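Local coordinates for regulatory protein cox (Enterobacteria phage P2, PDB 4LHF) that binds DNA and represses the phage Pc promoter, which controls the genes for the immunity repressor and the integrase, at residues 8-13 against 58-63; 39-44 against 53-58. All blocks are in the same frame, centred on the assembly; numbering follows the deposited sequence.

Contact 1 (8-13 against 58-63); sequences MTDAIP and YLPAWN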
# COMPACT_ATOMS: atom_id res chain seq x y z
N MET A 8 10.32 -10.29 6.61
CA MET A 8 11.22 -9.97 7.71
C MET A 8 10.95 -8.59 8.28
O MET A 8 11.13 -8.35 9.47
CB MET A 8 12.68 -10.08 7.27
CG MET A 8 13.18 -11.51 7.16
SD MET A 8 14.93 -11.61 6.76
CE MET A 8 15.20 -13.37 6.92
N THR A 9 10.50 -7.67 7.43
CA THR A 9 10.13 -6.34 7.89
C THR A 9 8.72 -5.98 7.43
O THR A 9 8.37 -6.13 6.25
CB THR A 9 11.15 -5.27 7.43
OG1 THR A 9 10.67 -3.97 7.80
CG2 THR A 9 11.36 -5.33 5.93
N ASP A 10 7.90 -5.51 8.37
CA ASP A 10 6.51 -5.19 8.08
C ASP A 10 6.34 -3.77 7.57
O ASP A 10 5.23 -3.33 7.28
CB ASP A 10 5.64 -5.40 9.32
CG ASP A 10 5.50 -6.86 9.69
OD1 ASP A 10 5.73 -7.72 8.81
OD2 ASP A 10 5.16 -7.16 10.85
N ALA A 11 7.45 -3.04 7.45
CA ALA A 11 7.40 -1.67 6.96
C ALA A 11 8.61 -1.32 6.10
O ALA A 11 9.74 -1.71 6.42
CB ALA A 11 7.28 -0.70 8.11
N ILE A 12 8.37 -0.60 5.01
CA ILE A 12 9.47 -0.13 4.17
C ILE A 12 9.30 1.33 3.82
O ILE A 12 8.18 1.80 3.64
CB ILE A 12 9.61 -0.96 2.87
CG1 ILE A 12 8.32 -0.94 2.06
CG2 ILE A 12 10.04 -2.38 3.17
CD1 ILE A 12 8.43 -1.62 0.72
N PRO A 13 10.42 2.08 3.74
CA PRO A 13 10.36 3.49 3.37
C PRO A 13 9.60 3.67 2.06
O PRO A 13 9.71 2.82 1.18
CB PRO A 13 11.83 3.86 3.18
CG PRO A 13 12.56 2.93 4.08
CD PRO A 13 11.80 1.63 4.00
N TYR A 58 3.38 0.54 5.96
CA TYR A 58 3.16 -0.65 6.77
C TYR A 58 2.45 -1.71 5.94
O TYR A 58 1.29 -1.55 5.58
CB TYR A 58 2.32 -0.29 8.00
CG TYR A 58 2.25 -1.38 9.05
CD1 TYR A 58 3.38 -1.78 9.73
CD2 TYR A 58 1.04 -1.99 9.36
CE1 TYR A 58 3.32 -2.78 10.70
CE2 TYR A 58 0.97 -2.98 10.32
CZ TYR A 58 2.11 -3.37 10.99
OH TYR A 58 2.04 -4.35 11.94
N LEU A 59 3.17 -2.78 5.63
CA LEU A 59 2.73 -3.77 4.65
C LEU A 59 1.57 -4.71 5.04
O LEU A 59 0.76 -5.06 4.18
CB LEU A 59 3.93 -4.58 4.14
CG LEU A 59 5.01 -3.71 3.50
CD1 LEU A 59 6.28 -4.51 3.23
CD2 LEU A 59 4.48 -3.10 2.21
N PRO A 60 1.51 -5.16 6.31
CA PRO A 60 0.37 -6.01 6.68
C PRO A 60 -0.98 -5.33 6.45
O PRO A 60 -1.90 -5.95 5.92
CB PRO A 60 0.58 -6.25 8.17
CG PRO A 60 2.05 -6.18 8.34
CD PRO A 60 2.52 -5.12 7.39
N ALA A 61 -1.09 -4.07 6.85
CA ALA A 61 -2.32 -3.31 6.65
C ALA A 61 -2.63 -3.17 5.17
O ALA A 61 -3.78 -3.30 4.75
CB ALA A 61 -2.19 -1.93 7.29
N TRP A 62 -1.59 -2.93 4.38
CA TRP A 62 -1.72 -2.76 2.93
C TRP A 62 -2.27 -4.02 2.27
O TRP A 62 -3.28 -3.97 1.57
CB TRP A 62 -0.36 -2.38 2.34
CG TRP A 62 -0.26 -2.43 0.85
CD1 TRP A 62 0.51 -3.28 0.11
CD2 TRP A 62 -0.95 -1.59 -0.09
NE1 TRP A 62 0.35 -3.03 -1.23
CE2 TRP A 62 -0.54 -2.00 -1.38
CE3 TRP A 62 -1.86 -0.54 0.03
CZ2 TRP A 62 -1.02 -1.39 -2.54
CZ3 TRP A 62 -2.34 0.06 -1.12
CH2 TRP A 62 -1.92 -0.37 -2.39
N ASN A 63 -1.62 -5.15 2.53
CA ASN A 63 -2.01 -6.41 1.90
C ASN A 63 -3.33 -6.97 2.41
O ASN A 63 -4.12 -7.52 1.63
CB ASN A 63 -0.89 -7.45 2.04
CG ASN A 63 0.33 -7.09 1.20
OD1 ASN A 63 0.21 -6.74 0.03
ND2 ASN A 63 1.50 -7.15 1.82
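The carbonyl oxygen Asp10 O receives the N-H of Leu59, the first residue of helix 59-72, over 2.7 Å between Asp10 O and Leu59 N. The bond is fairly straight at the hydrogen (161°), with the nitrogen tilted 25° from the carbonyl plane. Three carbons lie close round the same oxygen: Pro60 CD at 3.2 Å from Asp10 O, Tyr58 CA, which makes a CA-H...O contact of 3.4 Å with Asp10 O, and CD1 of the Tyr58 ring. A first-turn amide of the helix, which has no helical acceptor before it, is thus satisfied by the carbonyl of the residue just before strand 11-13, while Pro60 next to it has no N-H to offer. The Asp10 side chain meets the proline at about a right angle. Its CB lies 3.7 Å from Pro60 CD, and the carboxylate carbon rests against Pro60 CG, an apolar neighbour for a charged group. Asp10 CB also touches CE1 of Tyr58, 3.8 Å away. The Tyr58 CG stands anti to its backbone N (chi1 -169°); Pro60 CD lies over the centre of one ring face, and Ala11 CB is at the ring edge, near its plane. Leu59 turns toward the 8-13 segment, and its CD1 makes a looser contact of 4.3 Å with Ile12 CG1. Within 8-13, the Thr9 hydroxyl donates to Ala11 O, the OG1 to O distance being 2.8 Å, and ties the residues before the strand to its start. Ala11 and Tyr58 form an antiparallel non-hydrogen-bonded pair, the last step of strand pairing before the chain turns into the helix with Tyr58 at the N-cap position. Beyond this junction Ile12 packs on Phe17 and Leu20 of helix 14-21, and Trp62 of helix 59-72 meets Phe17 edge-to-face.

Contact 2 (39-44 against 53-58); sequences VIDMTD and GEYWVY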
# COMPACT_ATOMS: atom_id res chain seq x y z
N VAL A 39 0.25 4.17 6.64
CA VAL A 39 1.52 4.86 6.83
C VAL A 39 1.92 5.00 8.30
O VAL A 39 1.08 5.23 9.17
CB VAL A 39 1.49 6.25 6.14
CG1 VAL A 39 2.21 7.31 6.96
CG2 VAL A 39 2.10 6.14 4.75
N ILE A 40 3.21 4.84 8.57
CA ILE A 40 3.79 5.14 9.87
C ILE A 40 4.82 6.24 9.68
O ILE A 40 5.54 6.27 8.68
CB ILE A 40 4.48 3.92 10.47
CG1 ILE A 40 3.50 2.76 10.57
CG2 ILE A 40 5.06 4.25 11.84
CD1 ILE A 40 4.09 1.53 11.22
N ASP A 41 4.89 7.16 10.63
CA ASP A 41 5.82 8.27 10.54
C ASP A 41 6.98 8.12 11.52
O ASP A 41 6.78 8.06 12.73
CB ASP A 41 5.09 9.60 10.78
CG ASP A 41 5.99 10.80 10.55
OD1 ASP A 41 6.40 11.01 9.39
OD2 ASP A 41 6.28 11.52 11.53
N MET A 42 8.19 8.06 10.98
CA MET A 42 9.39 8.07 11.79
C MET A 42 9.94 9.49 11.88
O MET A 42 10.38 10.06 10.88
CB MET A 42 10.45 7.12 11.22
CG MET A 42 11.56 6.79 12.19
SD MET A 42 12.74 5.60 11.53
CE MET A 42 13.45 6.55 10.20
N THR A 43 9.90 10.05 13.08
CA THR A 43 10.25 11.46 13.28
C THR A 43 10.92 11.69 14.63
O THR A 43 10.51 11.11 15.64
CB THR A 43 8.99 12.35 13.17
OG1 THR A 43 8.46 12.27 11.84
CG2 THR A 43 9.32 13.80 13.49
N ASP A 44 11.93 12.54 14.61
CA ASP A 44 12.67 12.87 15.80
C ASP A 44 11.69 13.18 16.89
O ASP A 44 10.73 13.90 16.69
CB ASP A 44 13.57 14.07 15.58
CG ASP A 44 14.52 14.30 16.73
OD1 ASP A 44 14.14 14.02 17.88
OD2 ASP A 44 15.64 14.76 16.49
N GLY A 53 8.56 13.44 9.04
CA GLY A 53 9.85 12.89 8.68
C GLY A 53 9.75 11.74 7.69
O GLY A 53 9.12 11.87 6.64
N GLU A 54 10.38 10.62 8.03
CA GLU A 54 10.37 9.45 7.15
C GLU A 54 9.00 8.79 7.11
O GLU A 54 8.45 8.40 8.14
CB GLU A 54 11.41 8.43 7.59
CG GLU A 54 12.83 8.76 7.18
CD GLU A 54 13.54 7.57 6.56
OE1 GLU A 54 13.15 7.16 5.44
OE2 GLU A 54 14.48 7.04 7.18
N TYR A 55 8.44 8.67 5.91
CA TYR A 55 7.17 7.97 5.73
C TYR A 55 7.42 6.51 5.37
O TYR A 55 7.98 6.21 4.31
CB TYR A 55 6.32 8.65 4.66
CG TYR A 55 5.42 9.74 5.20
CD1 TYR A 55 4.79 9.60 6.43
CD2 TYR A 55 5.20 10.90 4.48
CE1 TYR A 55 3.96 10.59 6.92
CE2 TYR A 55 4.37 11.90 4.97
CZ TYR A 55 3.75 11.73 6.19
OH TYR A 55 2.93 12.72 6.68
N TRP A 56 7.01 5.61 6.25
CA TRP A 56 7.16 4.18 6.01
C TRP A 56 5.80 3.55 5.75
O TRP A 56 4.85 3.77 6.49
CB TRP A 56 7.80 3.50 7.23
CG TRP A 56 9.21 3.89 7.50
CD1 TRP A 56 9.68 5.14 7.77
CD2 TRP A 56 10.35 3.02 7.55
NE1 TRP A 56 11.04 5.10 7.98
CE2 TRP A 56 11.47 3.81 7.85
CE3 TRP A 56 10.53 1.64 7.36
CZ2 TRP A 56 12.76 3.28 7.96
CZ3 TRP A 56 11.80 1.12 7.48
CH2 TRP A 56 12.90 1.93 7.77
N VAL A 57 5.71 2.76 4.68
CA VAL A 57 4.50 2.01 4.41
C VAL A 57 4.48 0.72 5.23
O VAL A 57 5.44 -0.06 5.20
CB VAL A 57 4.36 1.68 2.92
CG1 VAL A 57 3.14 0.81 2.68
CG2 VAL A 57 4.28 2.96 2.10
N TYR A 58 3.38 0.54 5.96
CA TYR A 58 3.16 -0.65 6.77
C TYR A 58 2.45 -1.71 5.94
O TYR A 58 1.29 -1.55 5.58
CB TYR A 58 2.32 -0.29 8.00
CG TYR A 58 2.25 -1.38 9.05
CD1 TYR A 58 3.38 -1.78 9.73
CD2 TYR A 58 1.04 -1.99 9.36
CE1 TYR A 58 3.32 -2.78 10.70
CE2 TYR A 58 0.97 -2.98 10.32
CZ TYR A 58 2.11 -3.37 10.99
OH TYR A 58 2.04 -4.35 11.94
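A beta hairpin of strands 39-42 and 54-58, placed like the wing of a winged helix-turn-helix protein, is closed by two hydrogen-bonded pairs. In the Ile40-Trp56 pair both bonds are 2.9 Å, Ile40 N to Trp56 O and Trp56 N to Ile40 O, and nearly straight. Met42 and Glu54 form the second pair; there the bond from Glu54 N to Met42 O is the more bent, 136° at the hydrogen. Asp41 extends the ladder toward the loop: CG stands anti to the backbone N (chi1 -174°), and OD1 takes the N-H of Gly53 on its syn lone pair, 3.3 Å from OD1 to Gly53 N. Met42, Glu54 and Trp56 share one face of the hairpin. Met42 and Glu54 lie side by side, pointing the same way, and the bend at chi3 of Met42 (66°) brings CE near both Glu54 OE2 and Trp56 NE1, 3.2 Å and 3.6 Å from Met42 CE. Met42 SD sits obliquely 4.7 Å from the centroid of the indole five-membered ring, a Met-aromatic contact. Farther along this face Ile40 CD1 reaches Tyr58 CD1 at 3.7 Å. Val39, Asp41 and Tyr55 occupy the other face, where Val39 CG1 packs 3.5 Å from Tyr55 CD1 and Asp41 OD1 approaches Tyr55 CE1. That second face turns to the helices: Val39 and Tyr55 both touch Ile32 of helix 25-34, and Val57 reaches Phe17 of helix 14-21, while Trp56 lies against Ala11 and Pro13 of strand 11-13.

Overall arrangement
The two contacts, with centres about 12 Å apart, are joined through strand 54-58, the middle strand of an antiparallel three-stranded sheet ordered 11-13, 54-58, 39-42. Contact 2 pairs one edge of it with 39-42; contact 1 lies at its other edge and at its end, where Tyr58, shared by both, leads into helix 59-72. They touch directly as well: Ile12 O is 2.9 Å from Val57 N, a probable hydrogen bond, and Pro13 CD packs 3.5 Å from Trp56 CZ3. Along the chain the hairpin is nested inside the loop closed by contact 1. The sheet joins helices 14-21 and 25-34, probably the helix-turn-helix, to helix 59-72, which also meets helix 14-21 directly.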